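Local coordinates for protein methionine-R-sulfoxide reductase (Neisseria meningitidis, PDB 3MMH) that reduces the free amino acid methionine-R-sulfoxide to methionine in the pocket of a GAF domain, at residues A[27-31]-A[32-36]; A[150-153]-A[154-158]. All coordinates share one frame; numbering follows the deposited sequence. Where two conformers were deposited one is given.

Contact 1: A[27-31]-A[32-36]; sequences ADETD and WVANL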
loop_
_atom_site.group_PDB
_atom_site.type_symbol
_atom_site.label_atom_id
_atom_site.label_comp_id
_atom_site.label_asym_id
_atom_site.label_seq_id
_atom_site.Cartn_x
_atom_site.Cartn_y
_atom_site.Cartn_z
ATOM N N ALA A 27 -16.893 1.886 -2.921
ATOM C CA ALA A 27 -18.162 1.312 -3.258
ATOM C C ALA A 27 -18.077 0.408 -4.489
ATOM O O ALA A 27 -18.868 -0.504 -4.652
ATOM C CB ALA A 27 -19.216 2.386 -3.486
ATOM N N ASP A 28 -17.090 0.667 -5.340
ATOM C CA ASP A 28 -17.054 0.071 -6.670
ATOM C C ASP A 28 -16.037 -1.064 -6.743
ATOM O O ASP A 28 -15.628 -1.466 -7.833
ATOM C CB ASP A 28 -16.719 1.135 -7.716
ATOM C CG ASP A 28 -17.797 2.194 -7.838
ATOM O OD1 ASP A 28 -18.933 1.942 -7.384
ATOM O OD2 ASP A 28 -17.509 3.278 -8.387
ATOM N N GLU A 29 -15.630 -1.579 -5.587
ATOM C CA GLU A 29 -14.725 -2.758 -5.533
ATOM C C GLU A 29 -15.076 -3.553 -4.300
ATOM O O GLU A 29 -15.484 -2.976 -3.287
ATOM C CB GLU A 29 -13.293 -2.273 -5.514
ATOM C CG GLU A 29 -12.217 -3.334 -5.356
ATOM C CD GLU A 29 -12.306 -4.434 -6.407
ATOM O OE1 GLU A 29 -12.182 -4.137 -7.623
ATOM O OE2 GLU A 29 -12.571 -5.602 -6.022
ATOM N N THR A 30 -14.998 -4.862 -4.410
ATOM C CA THR A 30 -15.255 -5.722 -3.260
ATOM C C THR A 30 -13.986 -6.221 -2.568
ATOM O O THR A 30 -14.046 -6.647 -1.418
ATOM C CB THR A 30 -16.122 -6.952 -3.673
ATOM O OG1 THR A 30 -15.464 -7.625 -4.722
ATOM C CG2 THR A 30 -17.478 -6.463 -4.112
ATOM N N ASP A 31 -12.856 -6.271 -3.286
ATOM C CA ASP A 31 -11.626 -6.787 -2.685
ATOM C C ASP A 31 -11.171 -5.840 -1.554
ATOM O O ASP A 31 -10.929 -4.654 -1.768
ATOM C CB ASP A 31 -10.560 -6.938 -3.747
ATOM C CG ASP A 31 -9.304 -7.621 -3.212
ATOM O OD1 ASP A 31 -9.252 -8.866 -3.227
ATOM O OD2 ASP A 31 -8.407 -6.924 -2.697
ATOM N N TRP A 32 -11.017 -6.438 -0.375
ATOM C CA TRP A 32 -10.701 -5.663 0.852
ATOM C C TRP A 32 -9.345 -4.997 0.744
ATOM O O TRP A 32 -9.204 -3.810 1.022
ATOM C CB TRP A 32 -10.815 -6.647 2.047
ATOM C CG TRP A 32 -10.484 -6.106 3.397
ATOM C CD1 TRP A 32 -9.701 -6.689 4.308
ATOM C CD2 TRP A 32 -11.069 -4.942 4.060
ATOM N NE1 TRP A 32 -9.723 -5.999 5.514
ATOM C CE2 TRP A 32 -10.551 -4.935 5.370
ATOM C CE3 TRP A 32 -11.948 -3.922 3.662
ATOM C CZ2 TRP A 32 -10.911 -3.980 6.334
ATOM C CZ3 TRP A 32 -12.286 -3.033 4.557
ATOM C CH2 TRP A 32 -11.779 -3.038 5.895
ATOM N N VAL A 33 -8.319 -5.757 0.354
ATOM C CA VAL A 33 -6.989 -5.188 0.263
ATOM C C VAL A 33 -6.913 -4.052 -0.781
ATOM O O VAL A 33 -6.301 -3.024 -0.513
ATOM C CB VAL A 33 -5.928 -6.300 -0.035
ATOM C CG1 VAL A 33 -4.602 -5.741 -0.442
ATOM C CG2 VAL A 33 -5.791 -7.182 1.243
ATOM N N ALA A 34 -7.581 -4.220 -1.935
ATOM C CA ALA A 34 -7.612 -3.166 -2.928
ATOM C C ALA A 34 -8.216 -1.893 -2.348
ATOM O O ALA A 34 -7.736 -0.776 -2.555
ATOM C CB ALA A 34 -8.367 -3.593 -4.202
ATOM N N ASN A 35 -9.311 -2.035 -1.603
ATOM C CA ASN A 35 -9.991 -0.922 -0.991
ATOM C C ASN A 35 -9.145 -0.220 0.064
ATOM O O ASN A 35 -9.109 1.004 0.146
ATOM C CB ASN A 35 -11.355 -1.281 -0.479
ATOM C CG ASN A 35 -12.409 -1.377 -1.572
ATOM O OD1 ASN A 35 -12.280 -0.722 -2.580
ATOM N ND2 ASN A 35 -13.455 -2.194 -1.312
ATOM N N LEU A 36 -8.446 -1.004 0.878
ATOM C CA LEU A 36 -7.528 -0.418 1.857
ATOM C C LEU A 36 -6.425 0.334 1.164
ATOM O O LEU A 36 -6.001 1.424 1.579
ATOM C CB LEU A 36 -6.947 -1.499 2.791
ATOM C CG LEU A 36 -8.005 -2.163 3.713
ATOM C CD1 LEU A 36 -7.301 -3.283 4.507
ATOM C CD2 LEU A 36 -8.779 -1.192 4.577
#

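Contact 2: A[150-153]-A[154-158]; sequences GELA and KILEK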
loop_
_atom_site.group_PDB
_atom_site.type_symbol
_atom_site.label_atom_id
_atom_site.label_comp_id
_atom_site.label_asym_id
_atom_site.label_seq_id
_atom_site.Cartn_x
_atom_site.Cartn_y
_atom_site.Cartn_z
ATOM N N GLY A 150 -12.921 8.271 12.336
ATOM C CA GLY A 150 -13.917 7.344 12.854
ATOM C C GLY A 150 -15.053 7.105 11.905
ATOM O O GLY A 150 -15.502 5.949 11.763
ATOM N N GLU A 151 -15.496 8.132 11.206
ATOM C CA GLU A 151 -16.533 7.917 10.187
ATOM C C GLU A 151 -15.983 7.131 9.008
ATOM O O GLU A 151 -16.697 6.289 8.464
ATOM C CB GLU A 151 -17.048 9.284 9.710
ATOM C CG GLU A 151 -17.879 10.081 10.718
ATOM C CD GLU A 151 -19.039 9.266 11.284
ATOM O OE1 GLU A 151 -19.757 8.633 10.508
ATOM O OE2 GLU A 151 -19.120 9.175 12.523
ATOM N N LEU A 152 -14.742 7.340 8.612
ATOM C CA LEU A 152 -14.116 6.563 7.584
ATOM C C LEU A 152 -14.060 5.068 7.999
ATOM O O LEU A 152 -14.288 4.177 7.167
ATOM C CB LEU A 152 -12.738 7.083 7.265
ATOM C CG LEU A 152 -11.988 6.281 6.185
ATOM C CD1 LEU A 152 -12.755 6.193 4.883
ATOM C CD2 LEU A 152 -10.613 6.964 5.962
ATOM N N ALA A 153 -13.715 4.813 9.245
ATOM C CA ALA A 153 -13.686 3.450 9.759
ATOM C C ALA A 153 -14.999 2.732 9.537
ATOM O O ALA A 153 -15.054 1.600 9.111
ATOM C CB ALA A 153 -13.198 3.348 11.217
ATOM N N LYS A 154 -16.118 3.451 9.780
ATOM C CA LYS A 154 -17.416 2.811 9.542
ATOM C C LYS A 154 -17.720 2.566 8.055
ATOM O O LYS A 154 -18.289 1.518 7.715
ATOM C CB LYS A 154 -18.526 3.632 10.227
ATOM C CG LYS A 154 -18.348 3.719 11.723
ATOM C CD LYS A 154 -19.404 4.502 12.472
ATOM C CE LYS A 154 -19.392 4.168 13.967
ATOM N NZ LYS A 154 -18.263 4.788 14.740
ATOM N N ILE A 155 -17.310 3.467 7.191
ATOM C CA ILE A 155 -17.392 3.235 5.760
ATOM C C ILE A 155 -16.638 1.983 5.360
ATOM O O ILE A 155 -17.121 1.122 4.629
ATOM C CB ILE A 155 -16.863 4.476 4.989
ATOM C CG1 ILE A 155 -17.835 5.650 5.110
ATOM C CG2 ILE A 155 -16.531 4.172 3.533
ATOM C CD1 ILE A 155 -17.213 7.031 4.702
ATOM N N LEU A 156 -15.421 1.805 5.912
ATOM C CA LEU A 156 -14.579 0.679 5.591
ATOM C C LEU A 156 -15.152 -0.618 6.157
ATOM O O LEU A 156 -15.120 -1.658 5.480
ATOM C CB LEU A 156 -13.166 0.913 6.024
ATOM C CG LEU A 156 -12.422 2.022 5.312
ATOM C CD1 LEU A 156 -11.077 2.257 5.985
ATOM C CD2 LEU A 156 -12.211 1.643 3.824
ATOM N N GLU A 157 -15.687 -0.583 7.366
ATOM C CA GLU A 157 -16.305 -1.745 7.936
ATOM C C GLU A 157 -17.362 -2.332 7.015
ATOM O O GLU A 157 -17.521 -3.561 6.869
ATOM C CB GLU A 157 -16.886 -1.444 9.337
ATOM C CG GLU A 157 -15.847 -1.222 10.403
ATOM C CD GLU A 157 -16.389 -0.543 11.664
ATOM O OE1 GLU A 157 -17.563 -0.095 11.692
ATOM O OE2 GLU A 157 -15.598 -0.452 12.594
ATOM N N LYS A 158 -18.176 -1.461 6.431
ATOM C CA LYS A 158 -19.218 -1.921 5.494
ATOM C C LYS A 158 -18.606 -2.597 4.283
ATOM O O LYS A 158 -19.158 -3.562 3.763
ATOM C CB LYS A 158 -20.186 -0.812 5.100
ATOM C CG LYS A 158 -20.947 -0.325 6.391
ATOM C CD LYS A 158 -21.822 0.839 6.121
ATOM C CE LYS A 158 -22.456 1.280 7.433
ATOM N NZ LYS A 158 -21.359 1.894 8.288
HETATM O O HOH W 1 -15.452 4.387 14.146
#

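Contact 1: A[27-31]-A[32-36]
Asp-31 and Ala-34 meet through a capping bond: the backbone N of Ala-34 donates to Asp-31 OD2 over 2.9 Å with an N-H...O angle of 161°, and OD2 accepts through its anti lone pair, the one pointing away from OD1. The carboxylate reaches this position because CG stands anti to the backbone N of Asp-31 (chi1 -174°), which swings it beside its own carbonyl carbon and over the start of the helix. The main chain of the same residue contributes as well, for Asn-35 N donates to Asp-31 O at 3.1 Å. Asp-31 is thus the N-cap of helix 32-47, an example of how a side chain supplies an acceptor to an amide in the first turn, where no preceding turn can do so. Within the GAF domain, the loop that follows helix 11-27 runs here into the first turn of helix 32-47. A second side-chain bond closes the loop from the helix side. Asn-35 ND2 donates to Glu-29 O at 2.9 Å, with the acceptor almost in the amide plane, yet the donor stands 63° out of the plane of the Glu-29 carbonyl. That oxygen also accepts from Arg-159 NH2. Asn-35 OD1 is buried 3.5 Å from Glu-29 CB and has no hydrogen-bond partner in the model. With Thr-30 and Arg-159, Asn-35 belongs to a magnesium site, its nearest side-chain atom about 3 Å from the ion. The Glu-29 carboxylate folds back through a bend at chi2, and OE2 takes the backbone N of Asp-31 at 2.8 Å and, weakly, that of Thr-30. Its other oxygen, OE1, accepts from Thr-76 OG1 of the second subunit and forms a salt bridge with Arg-77 of that same subunit.

Contact 2: A[150-153]-A[154-158]
Leu-152 and Leu-156 lie one turn apart on helix 143-165, the last helix of this GAF-domain fold, and their side chains make the close apolar part of the contact. Leu-152 CG comes within 4.1 Å of Leu-156 CD1, placed there by a first torsion of 179° that turns the branch toward the carbonyl side of Leu-152, which carries CG toward the next turn. Thr-39 and Leu-43 of helix 32-47 pack against this face; from helix 11-27, Ile-22 touches Leu-152, while Glu-23 and Val-26 meet Ile-155. Beneath the leucines the main chain is bonded in the regular alpha-helical way, Leu-156 N to Leu-152 O at 2.9 Å. The other side is looser and wetter. Lys-154 runs back along the helix and bends at its last torsion (chi4 76°), bringing its ammonium to a water at 2.9 Å from NZ; this water donates in turn to Gly-150 O, which also accepts from Lys-154 N. Glu-157 is tied to the rest of the fold instead: its OE2 accepts from Phe-122 N. One turn beyond Lys-154, Lys-158 NZ donates to Lys-154 O at 3.1 Å from above the carbonyl plane, on the face opposite Lys-158 N.

Overall arrangement
Contact 1 caps the N-terminus of helix 32-47, whereas contact 2 lies midway along helix 143-165; their centres are about 13 Å apart. They touch where Trp-32 CZ3 approaches Leu-156 O at 3.3 Å, a packing contact between the two helices, and Arg-159, just past contact 2, reaches the loop of contact 1. Each is partly buried, but in a different manner. Contact 1 is built from polar bonds around a loop and is covered partly by the second subunit, while contact 2, which no other chain touches, divides into leucines turned toward neighbouring helices and a water-linked lysine. The centre of contact 2 is also nearer the centre of the chain than that of contact 1.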